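Long-range contacts in possible metal-dependent hydrolase (Veillonella parvula, PDB 3RPC), which binds zinc ions in a site of two metals and probably catalyses hydrolysis as a member of the metallo-beta-lactamase superfamily: residues Lys20-Leu25 and Leu118-Ile123; Pro28-Lys33 and Asp80-Ser85; Asn84-Ser89 and Gln106-Val111. All blocks are in the same frame, centred on the assembly; numbering follows the deposited sequence. Where two conformers were deposited one is given.

Interaction 1 (Lys20-Leu25 and Leu118-Ile123)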
loop_
_atom_site.group_PDB
_atom_site.type_symbol
_atom_site.label_atom_id
_atom_site.label_comp_id
_atom_site.label_asym_id
_atom_site.label_seq_id
_atom_site.Cartn_x
_atom_site.Cartn_y
_atom_site.Cartn_z
ATOM N N LYS A 20 -1.028 -25.070 -14.011
ATOM C CA LYS A 20 -1.389 -25.556 -15.337
ATOM C C LYS A 20 -0.125 -25.791 -16.167
ATOM O O LYS A 20 0.783 -26.491 -15.717
ATOM C CB LYS A 20 -2.368 -24.594 -16.011
ATOM C CG LYS A 20 -3.821 -24.810 -15.562
ATOM C CD LYS A 20 -4.626 -23.521 -15.538
ATOM C CE LYS A 20 -6.128 -23.788 -15.422
ATOM N NZ LYS A 20 -6.469 -25.020 -14.650
ATOM N N ASN A 21 -0.048 -25.218 -17.363
ATOM C CA ASN A 21 1.135 -25.380 -18.206
ATOM C C ASN A 21 2.086 -24.190 -18.131
ATOM O O ASN A 21 2.974 -24.043 -18.968
ATOM C CB ASN A 21 0.744 -25.623 -19.666
ATOM C CG ASN A 21 -0.090 -26.873 -19.849
ATOM O OD1 ASN A 21 -1.112 -26.852 -20.536
ATOM N ND2 ASN A 21 0.340 -27.970 -19.237
ATOM N N THR A 22 1.900 -23.337 -17.128
ATOM C CA THR A 22 2.734 -22.152 -17.001
ATOM C C THR A 22 3.640 -22.254 -15.786
ATOM O O THR A 22 3.165 -22.495 -14.676
ATOM C CB THR A 22 1.876 -20.879 -16.882
ATOM O OG1 THR A 22 1.184 -20.664 -18.120
ATOM C CG2 THR A 22 2.746 -19.668 -16.573
ATOM N N THR A 23 4.941 -22.075 -15.997
ATOM C CA THR A 23 5.872 -22.054 -14.880
ATOM C C THR A 23 6.483 -20.664 -14.713
ATOM O O THR A 23 7.126 -20.150 -15.622
ATOM C CB THR A 23 6.980 -23.098 -15.057
ATOM O OG1 THR A 23 6.406 -24.412 -15.023
ATOM C CG2 THR A 23 8.018 -22.984 -13.948
ATOM N N PHE A 24 6.278 -20.073 -13.538
ATOM C CA PHE A 24 6.842 -18.786 -13.192
ATOM C C PHE A 24 8.123 -18.964 -12.396
ATOM O O PHE A 24 8.116 -19.604 -11.339
ATOM C CB PHE A 24 5.863 -17.995 -12.312
ATOM C CG PHE A 24 4.544 -17.696 -12.967
ATOM C CD1 PHE A 24 4.402 -16.592 -13.802
ATOM C CD2 PHE A 24 3.439 -18.503 -12.737
ATOM C CE1 PHE A 24 3.182 -16.301 -14.400
ATOM C CE2 PHE A 24 2.208 -18.218 -13.334
ATOM C CZ PHE A 24 2.082 -17.114 -14.160
ATOM N N LEU A 25 9.212 -18.381 -12.888
ATOM C CA LEU A 25 10.425 -18.246 -12.091
ATOM C C LEU A 25 10.277 -16.987 -11.244
ATOM O O LEU A 25 10.151 -15.878 -11.772
ATOM C CB LEU A 25 11.656 -18.158 -13.009
ATOM C CG LEU A 25 12.993 -17.896 -12.315
ATOM C CD1 LEU A 25 13.346 -19.034 -11.378
ATOM C CD2 LEU A 25 14.120 -17.694 -13.342
ATOM N N LEU A 118 -3.003 -8.591 -14.068
ATOM C CA LEU A 118 -2.797 -8.926 -15.476
ATOM C C LEU A 118 -3.182 -10.378 -15.674
ATOM O O LEU A 118 -3.183 -11.164 -14.720
ATOM C CB LEU A 118 -1.332 -8.738 -15.883
ATOM C CG LEU A 118 -0.795 -7.304 -15.884
ATOM C CD1 LEU A 118 0.684 -7.283 -16.195
ATOM C CD2 LEU A 118 -1.576 -6.415 -16.861
ATOM N N GLU A 119 -3.530 -10.735 -16.903
ATOM C CA GLU A 119 -3.795 -12.126 -17.225
ATOM C C GLU A 119 -2.655 -12.690 -18.059
ATOM O O GLU A 119 -2.073 -11.995 -18.895
ATOM C CB GLU A 119 -5.128 -12.267 -17.963
ATOM C CG GLU A 119 -5.678 -13.684 -17.963
ATOM C CD GLU A 119 -7.196 -13.721 -17.992
ATOM O OE1 GLU A 119 -7.819 -12.639 -17.947
ATOM O OE2 GLU A 119 -7.763 -14.832 -18.054
ATOM N N PHE A 120 -2.335 -13.952 -17.819
ATOM C CA PHE A 120 -1.274 -14.613 -18.557
ATOM C C PHE A 120 -1.619 -16.082 -18.678
ATOM O O PHE A 120 -1.650 -16.798 -17.676
ATOM C CB PHE A 120 0.068 -14.447 -17.828
ATOM C CG PHE A 120 1.243 -15.005 -18.583
ATOM C CD1 PHE A 120 1.684 -14.398 -19.749
ATOM C CD2 PHE A 120 1.910 -16.136 -18.132
ATOM C CE1 PHE A 120 2.762 -14.909 -20.453
ATOM C CE2 PHE A 120 2.998 -16.649 -18.828
ATOM C CZ PHE A 120 3.422 -16.039 -19.994
ATOM N N ASN A 121 -1.904 -16.528 -19.898
ATOM C CA ASN A 121 -2.193 -17.936 -20.131
ATOM C C ASN A 121 -3.262 -18.503 -19.198
ATOM O O ASN A 121 -3.151 -19.638 -18.725
ATOM C CB ASN A 121 -0.911 -18.771 -20.038
ATOM C CG ASN A 121 0.108 -18.394 -21.091
ATOM O OD1 ASN A 121 -0.237 -17.856 -22.142
ATOM N ND2 ASN A 121 1.376 -18.687 -20.818
ATOM N N GLY A 122 -4.301 -17.712 -18.956
ATOM C CA GLY A 122 -5.429 -18.141 -18.150
ATOM C C GLY A 122 -5.226 -17.924 -16.663
ATOM O O GLY A 122 -6.114 -18.208 -15.865
ATOM N N ILE A 123 -4.053 -17.422 -16.291
ATOM C CA ILE A 123 -3.739 -17.177 -14.889
ATOM C C ILE A 123 -3.811 -15.692 -14.603
ATOM O O ILE A 123 -3.234 -14.884 -15.338
ATOM C CB ILE A 123 -2.327 -17.671 -14.547
ATOM C CG1 ILE A 123 -2.216 -19.166 -14.843
ATOM C CG2 ILE A 123 -1.984 -17.364 -13.077
ATOM C CD1 ILE A 123 -0.821 -19.614 -15.135
#
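Ile123 reaches from the end of a beta hairpin to Thr22 and Phe24 on strand 22-26, and its tip makes the closest apolar contact. With chi2 at 154°, Ile123 CD1 lies roughly anti to CA. It meets Thr22 CB at 3.5 Å, tighter than usual for two carbons, and Phe24 CE2 at 3.8 Å, tip to tip in both cases.

The second apolar group is aromatic. Phe24 and Phe120 slide past each other in opposite directions, with Phe24 CE1 3.9 Å from Phe120 CD2, the rings meeting obliquely. Thr22 CG2 lies near the plane of the Phe120 ring, at its edge, 3.8 Å from CE2. The same methyl stands above the Phe24 ring, offset toward the rim, so one methyl touches both rings. Phe155 also meets the Phe24 ring, and Phe93 packs edge-to-face with Phe120.

Polar contact is slight: Asn121 ND2 gives a weak hydrogen bond to Thr22 OG1 at 3.4 Å, with 153° at the hydrogen.

Backbone bonds stay within the hairpin. Phe120 N binds Ile123 O, and Ile123 N binds Phe120 O at 2.8 Å, closing a type I' turn whose middle residues, Asn121 and Gly122, both have positive phi. Across the contact the nearest alpha carbons, Thr22 CA and Asn121 CA, are 7.2 Å apart, so side chains alone make the join. Strand 22-26 belongs to one mixed sheet and the hairpin of strands 117-120 and 123-128 to the other, and their packing belongs to the two-sheet sandwich of the metallo-beta-lactamase fold.

Interaction 2 (Pro28-Lys33 and Asp80-Ser85)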
loop_
_atom_site.group_PDB
_atom_site.type_symbol
_atom_site.label_atom_id
_atom_site.label_comp_id
_atom_site.label_asym_id
_atom_site.label_seq_id
_atom_site.Cartn_x
_atom_site.Cartn_y
_atom_site.Cartn_z
ATOM N N PRO A 28 14.453 -14.375 -9.082
ATOM C CA PRO A 28 15.697 -15.124 -9.305
ATOM C C PRO A 28 16.957 -14.372 -8.869
ATOM O O PRO A 28 17.319 -13.343 -9.459
ATOM C CB PRO A 28 15.701 -15.329 -10.824
ATOM C CG PRO A 28 15.001 -14.109 -11.332
ATOM C CD PRO A 28 13.878 -13.893 -10.351
ATOM N N PHE A 29 17.600 -14.908 -7.836
ATOM C CA PHE A 29 18.880 -14.448 -7.331
ATOM C C PHE A 29 19.764 -15.667 -7.497
ATOM O O PHE A 29 19.672 -16.612 -6.718
ATOM C CB PHE A 29 18.689 -14.066 -5.852
ATOM C CG PHE A 29 19.963 -13.927 -5.045
ATOM C CD1 PHE A 29 21.095 -13.308 -5.564
ATOM C CD2 PHE A 29 19.997 -14.364 -3.725
ATOM C CE1 PHE A 29 22.249 -13.171 -4.792
ATOM C CE2 PHE A 29 21.138 -14.220 -2.950
ATOM C CZ PHE A 29 22.265 -13.622 -3.481
ATOM N N LEU A 30 20.573 -15.669 -8.552
ATOM C CA LEU A 30 21.168 -16.918 -9.035
ATOM C C LEU A 30 22.686 -17.036 -8.858
ATOM O O LEU A 30 23.289 -18.006 -9.329
ATOM C CB LEU A 30 20.769 -17.162 -10.505
ATOM C CG LEU A 30 19.258 -17.136 -10.781
ATOM C CD1 LEU A 30 18.951 -17.451 -12.252
ATOM C CD2 LEU A 30 18.525 -18.106 -9.854
ATOM N N ALA A 31 23.302 -16.076 -8.176
ATOM C CA ALA A 31 24.764 -16.042 -8.050
ATOM C C ALA A 31 25.340 -17.293 -7.397
ATOM O O ALA A 31 24.723 -17.890 -6.513
ATOM C CB ALA A 31 25.196 -14.799 -7.262
ATOM N N PRO A 32 26.552 -17.692 -7.813
ATOM C CA PRO A 32 27.218 -18.784 -7.092
ATOM C C PRO A 32 27.490 -18.426 -5.630
ATOM O O PRO A 32 27.517 -17.248 -5.272
ATOM C CB PRO A 32 28.546 -18.952 -7.847
ATOM C CG PRO A 32 28.273 -18.378 -9.221
ATOM C CD PRO A 32 27.306 -17.242 -8.993
ATOM N N LYS A 33 27.685 -19.451 -4.807
ATOM C CA LYS A 33 28.047 -19.295 -3.402
ATOM C C LYS A 33 29.117 -18.222 -3.168
ATOM O O LYS A 33 30.144 -18.178 -3.858
ATOM C CB LYS A 33 28.518 -20.649 -2.854
ATOM C CG LYS A 33 28.975 -20.630 -1.398
ATOM C CD LYS A 33 29.268 -22.047 -0.901
ATOM C CE LYS A 33 29.809 -22.058 0.523
ATOM N NZ LYS A 33 30.044 -23.463 0.976
ATOM N N ASP A 80 22.772 -10.007 -11.156
ATOM C CA ASP A 80 23.488 -10.047 -12.429
ATOM C C ASP A 80 23.458 -11.431 -13.064
ATOM O O ASP A 80 23.292 -11.557 -14.275
ATOM C CB ASP A 80 24.931 -9.578 -12.249
ATOM C CG ASP A 80 25.049 -8.067 -12.191
ATOM O OD1 ASP A 80 24.077 -7.381 -12.575
ATOM O OD2 ASP A 80 26.118 -7.567 -11.775
ATOM N N THR A 81 23.596 -12.468 -12.248
ATOM C CA THR A 81 23.570 -13.822 -12.786
ATOM C C THR A 81 22.235 -14.093 -13.466
ATOM O O THR A 81 22.191 -14.640 -14.566
ATOM C CB THR A 81 23.834 -14.869 -11.709
ATOM O OG1 THR A 81 25.106 -14.608 -11.099
ATOM C CG2 THR A 81 23.824 -16.265 -12.318
ATOM N N ALA A 82 21.145 -13.691 -12.819
ATOM C CA ALA A 82 19.829 -13.831 -13.425
ATOM C C ALA A 82 19.732 -13.030 -14.717
ATOM O O ALA A 82 19.259 -13.530 -15.729
ATOM C CB ALA A 82 18.747 -13.395 -12.446
ATOM N N ILE A 83 20.167 -11.776 -14.670
ATOM C CA ILE A 83 20.102 -10.908 -15.846
ATOM C C ILE A 83 20.797 -11.551 -17.044
ATOM O O ILE A 83 20.305 -11.482 -18.176
ATOM C CB ILE A 83 20.719 -9.531 -15.551
ATOM C CG1 ILE A 83 19.805 -8.738 -14.608
ATOM C CG2 ILE A 83 20.947 -8.745 -16.848
ATOM C CD1 ILE A 83 20.547 -7.710 -13.782
ATOM N N ASN A 84 21.925 -12.200 -16.785
ATOM C CA ASN A 84 22.755 -12.735 -17.866
ATOM C C ASN A 84 22.389 -14.152 -18.293
ATOM O O ASN A 84 22.909 -14.650 -19.295
ATOM C CB ASN A 84 24.230 -12.684 -17.462
ATOM C CG ASN A 84 24.758 -11.262 -17.343
ATOM O OD1 ASN A 84 24.339 -10.365 -18.078
ATOM N ND2 ASN A 84 25.688 -11.054 -16.421
ATOM N N SER A 85 21.502 -14.798 -17.541
ATOM C CA SER A 85 21.163 -16.201 -17.774
ATOM C C SER A 85 19.763 -16.383 -18.349
ATOM O O SER A 85 19.527 -17.279 -19.154
ATOM C CB SER A 85 21.281 -17.003 -16.476
ATOM O OG SER A 85 22.602 -16.976 -15.953
#
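Through Ala82 and Thr81, helix 80-85 rests on the loop segment 28-33; in the chain this helix follows the His72, His74, Asp76, His77 run that supplies zinc ligands in the HxHxDH motif of the metallo-beta-lactamase fold. The side chain of Pro28 is about 11 Å from a bound zinc ion, and neither segment supplies a zinc ligand.

Packing is tight on the inner side. Ala82 CB presses on the loop backbone, 3.3 Å from Pro28 O, while Pro28 CB lies 4.0 Å from the same methyl. Leu30 comes from the neighbouring part of the loop: chi2 of -177° sets CD1 anti to CA and brings it 3.9 Å from Ala82 CA. Met58 and Leu61 of helix 58-62 also touch the Leu30 side chain. Thr81 fits over the next peptide, its CG2 3.5 Å from Leu30 O.

Toward solvent the contact thins out. Thr81 OG1 is turned to the backbone of Ala31, 3.4 Å from Ala31 CA, and past it an exposed proline offers a single ring atom, Pro32 CD, 4.0 Å from Thr81 OG1. The two side chains cross obliquely there.

Asp79, directly before the helix, uses OD1 to accept from both Leu30 N and Ala82 N, and its OD2 takes a weak bond from Ala31 N. One carboxylate thus fixes loop and first helical turn to each other. On the helix itself, Ser85 OG donates to Thr81 O at 2.7 Å, with a C=O...OG angle of 146° and OG tilted 32° from the carbonyl plane.

Interaction 3 (Asn84-Ser89 and Gln106-Val111)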
loop_
_atom_site.group_PDB
_atom_site.type_symbol
_atom_site.label_atom_id
_atom_site.label_comp_id
_atom_site.label_asym_id
_atom_site.label_seq_id
_atom_site.Cartn_x
_atom_site.Cartn_y
_atom_site.Cartn_z
ATOM N N ASN A 84 21.925 -12.200 -16.785
ATOM C CA ASN A 84 22.755 -12.735 -17.866
ATOM C C ASN A 84 22.389 -14.152 -18.293
ATOM O O ASN A 84 22.909 -14.650 -19.295
ATOM C CB ASN A 84 24.230 -12.684 -17.462
ATOM C CG ASN A 84 24.758 -11.262 -17.343
ATOM O OD1 ASN A 84 24.339 -10.365 -18.078
ATOM N ND2 ASN A 84 25.688 -11.054 -16.421
ATOM N N SER A 85 21.502 -14.798 -17.541
ATOM C CA SER A 85 21.163 -16.201 -17.774
ATOM C C SER A 85 19.763 -16.383 -18.349
ATOM O O SER A 85 19.527 -17.279 -19.154
ATOM C CB SER A 85 21.281 -17.003 -16.476
ATOM O OG SER A 85 22.602 -16.976 -15.953
ATOM N N ILE A 86 18.827 -15.540 -17.923
ATOM C CA ILE A 86 17.439 -15.662 -18.362
ATOM C C ILE A 86 17.237 -15.140 -19.791
ATOM O O ILE A 86 17.645 -14.029 -20.106
ATOM C CB ILE A 86 16.503 -14.908 -17.389
ATOM C CG1 ILE A 86 16.668 -15.460 -15.971
ATOM C CG2 ILE A 86 15.053 -14.987 -17.867
ATOM C CD1 ILE A 86 16.017 -14.597 -14.897
ATOM N N PRO A 87 16.611 -15.950 -20.666
ATOM C CA PRO A 87 16.350 -15.483 -22.034
ATOM C C PRO A 87 15.627 -14.137 -22.044
ATOM O O PRO A 87 14.644 -13.942 -21.315
ATOM C CB PRO A 87 15.467 -16.590 -22.622
ATOM C CG PRO A 87 15.878 -17.806 -21.893
ATOM C CD PRO A 87 16.212 -17.355 -20.476
ATOM N N LYS A 88 16.131 -13.213 -22.858
ATOM C CA LYS A 88 15.661 -11.835 -22.867
ATOM C C LYS A 88 14.233 -11.706 -23.374
ATOM O O LYS A 88 13.601 -10.666 -23.195
ATOM C CB LYS A 88 16.574 -10.962 -23.733
ATOM C CG LYS A 88 18.032 -10.948 -23.311
ATOM C CD LYS A 88 18.225 -10.418 -21.896
ATOM C CE LYS A 88 19.704 -10.190 -21.629
ATOM N NZ LYS A 88 19.961 -9.652 -20.276
ATOM N N SER A 89 13.729 -12.754 -24.014
ATOM C CA SER A 89 12.398 -12.696 -24.597
ATOM C C SER A 89 11.288 -13.196 -23.663
ATOM O O SER A 89 10.109 -13.069 -23.988
ATOM C CB SER A 89 12.368 -13.466 -25.919
ATOM O OG SER A 89 12.742 -14.808 -25.699
ATOM N N GLN A 106 18.203 -3.612 -19.059
ATOM C CA GLN A 106 19.051 -4.789 -18.929
ATOM C C GLN A 106 18.834 -5.779 -20.078
ATOM O O GLN A 106 19.394 -6.875 -20.078
ATOM C CB GLN A 106 18.847 -5.437 -17.549
ATOM C CG GLN A 106 19.347 -4.539 -16.408
ATOM C CD GLN A 106 18.860 -4.948 -15.024
ATOM O OE1 GLN A 106 17.915 -5.724 -14.877
ATOM N NE2 GLN A 106 19.515 -4.419 -13.996
ATOM N N GLY A 107 18.031 -5.383 -21.063
ATOM C CA GLY A 107 17.916 -6.150 -22.293
ATOM C C GLY A 107 16.632 -6.941 -22.452
ATOM O O GLY A 107 16.415 -7.573 -23.478
ATOM N N PHE A 108 15.775 -6.920 -21.438
ATOM C CA PHE A 108 14.521 -7.667 -21.503
ATOM C C PHE A 108 13.464 -6.918 -22.313
ATOM O O PHE A 108 13.186 -5.751 -22.061
ATOM C CB PHE A 108 14.060 -8.035 -20.079
ATOM C CG PHE A 108 14.999 -8.998 -19.404
ATOM C CD1 PHE A 108 14.829 -10.368 -19.553
ATOM C CD2 PHE A 108 16.094 -8.541 -18.677
ATOM C CE1 PHE A 108 15.717 -11.261 -18.972
ATOM C CE2 PHE A 108 16.989 -9.434 -18.100
ATOM C CZ PHE A 108 16.796 -10.792 -18.244
ATOM N N ILE A 109 12.900 -7.588 -23.315
ATOM C CA ILE A 109 12.073 -6.897 -24.305
ATOM C C ILE A 109 10.578 -6.997 -24.042
ATOM O O ILE A 109 9.785 -6.330 -24.703
ATOM C CB ILE A 109 12.333 -7.440 -25.719
ATOM C CG1 ILE A 109 11.896 -8.907 -25.798
ATOM C CG2 ILE A 109 13.804 -7.297 -26.089
ATOM C CD1 ILE A 109 11.917 -9.467 -27.220
ATOM N N ASP A 110 10.195 -7.819 -23.068
ATOM C CA ASP A 110 8.788 -8.007 -22.741
ATOM C C ASP A 110 8.593 -7.916 -21.229
ATOM O O ASP A 110 8.442 -8.923 -20.548
ATOM C CB ASP A 110 8.298 -9.352 -23.279
ATOM C CG ASP A 110 6.804 -9.540 -23.119
ATOM O OD1 ASP A 110 6.126 -8.595 -22.661
ATOM O OD2 ASP A 110 6.310 -10.633 -23.474
ATOM N N VAL A 111 8.618 -6.691 -20.725
ATOM C CA VAL A 111 8.465 -6.434 -19.293
ATOM C C VAL A 111 7.086 -5.821 -19.042
ATOM O O VAL A 111 6.702 -4.850 -19.697
ATOM C CB VAL A 111 9.576 -5.499 -18.781
ATOM C CG1 VAL A 111 9.457 -5.310 -17.267
ATOM C CG2 VAL A 111 10.950 -6.071 -19.149
HETATM O O HOH W 1 11.588 -9.815 -21.615
HETATM O O HOH W 2 7.847 -12.272 -24.987
#
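Lys88 lies across Phe108 where two successive beta-alpha-beta crossovers of the fold bring their loops together, one leading from helix 80-85 to strand 92-94 and the other from helix 97-105 to the neighbouring parallel strand 111-113. Lys88 CB meets Gly107 O at 3.4 Å, and CG stays beside that oxygen at 3.7 Å. The chain then bends, chi2 being -61°, and this puts CD over the centre of the Phe108 ring. It stands 3.9 Å from the ring centroid and only 9° off the ring normal, a CH-pi contact. CE passes on toward Gln106 O, to which NZ donates at 2.8 Å, nearly along the C=O axis. NZ also bonds Ile83 O, so two carbonyls grip the ammonium.

The lysine backbone is engaged as well. Ile109 N donates to Lys88 O at 3.2 Å with 168° at the hydrogen, and water 1 donates to the same oxygen while accepting from Asp110 N. Asp110 OD2 forms a salt bridge with Arg112. A second water, water 2, bridges the loops, donating to Ser89 O at 2.6 Å and to Asp110 OD2 at 2.7 Å.

How the interactions relate
Interactions 1 and 2 are largely buried, whereas interaction 3 is partly buried and lies nearer the surface. Their chemistry follows: apolar side chains dominate between the sheets in interaction 1, side chains meet backbone in interaction 2, and direct and water-mediated hydrogen bonds take over in interaction 3. Interactions 2 and 3 both use helix 80-85 and share Asn84 and Ser85, with centres about 13 Å apart; Pro28 CG touches Ile86 CD1 at 3.7 Å. Interaction 1 joins this neighbourhood by packing, Leu25 CD2 lying 4.0 Å from Ile86 CD1. Ile86 thus contacts residues of both other interactions. Along the chain, interactions 2 and 3 both fall inside the loop closed by interaction 1.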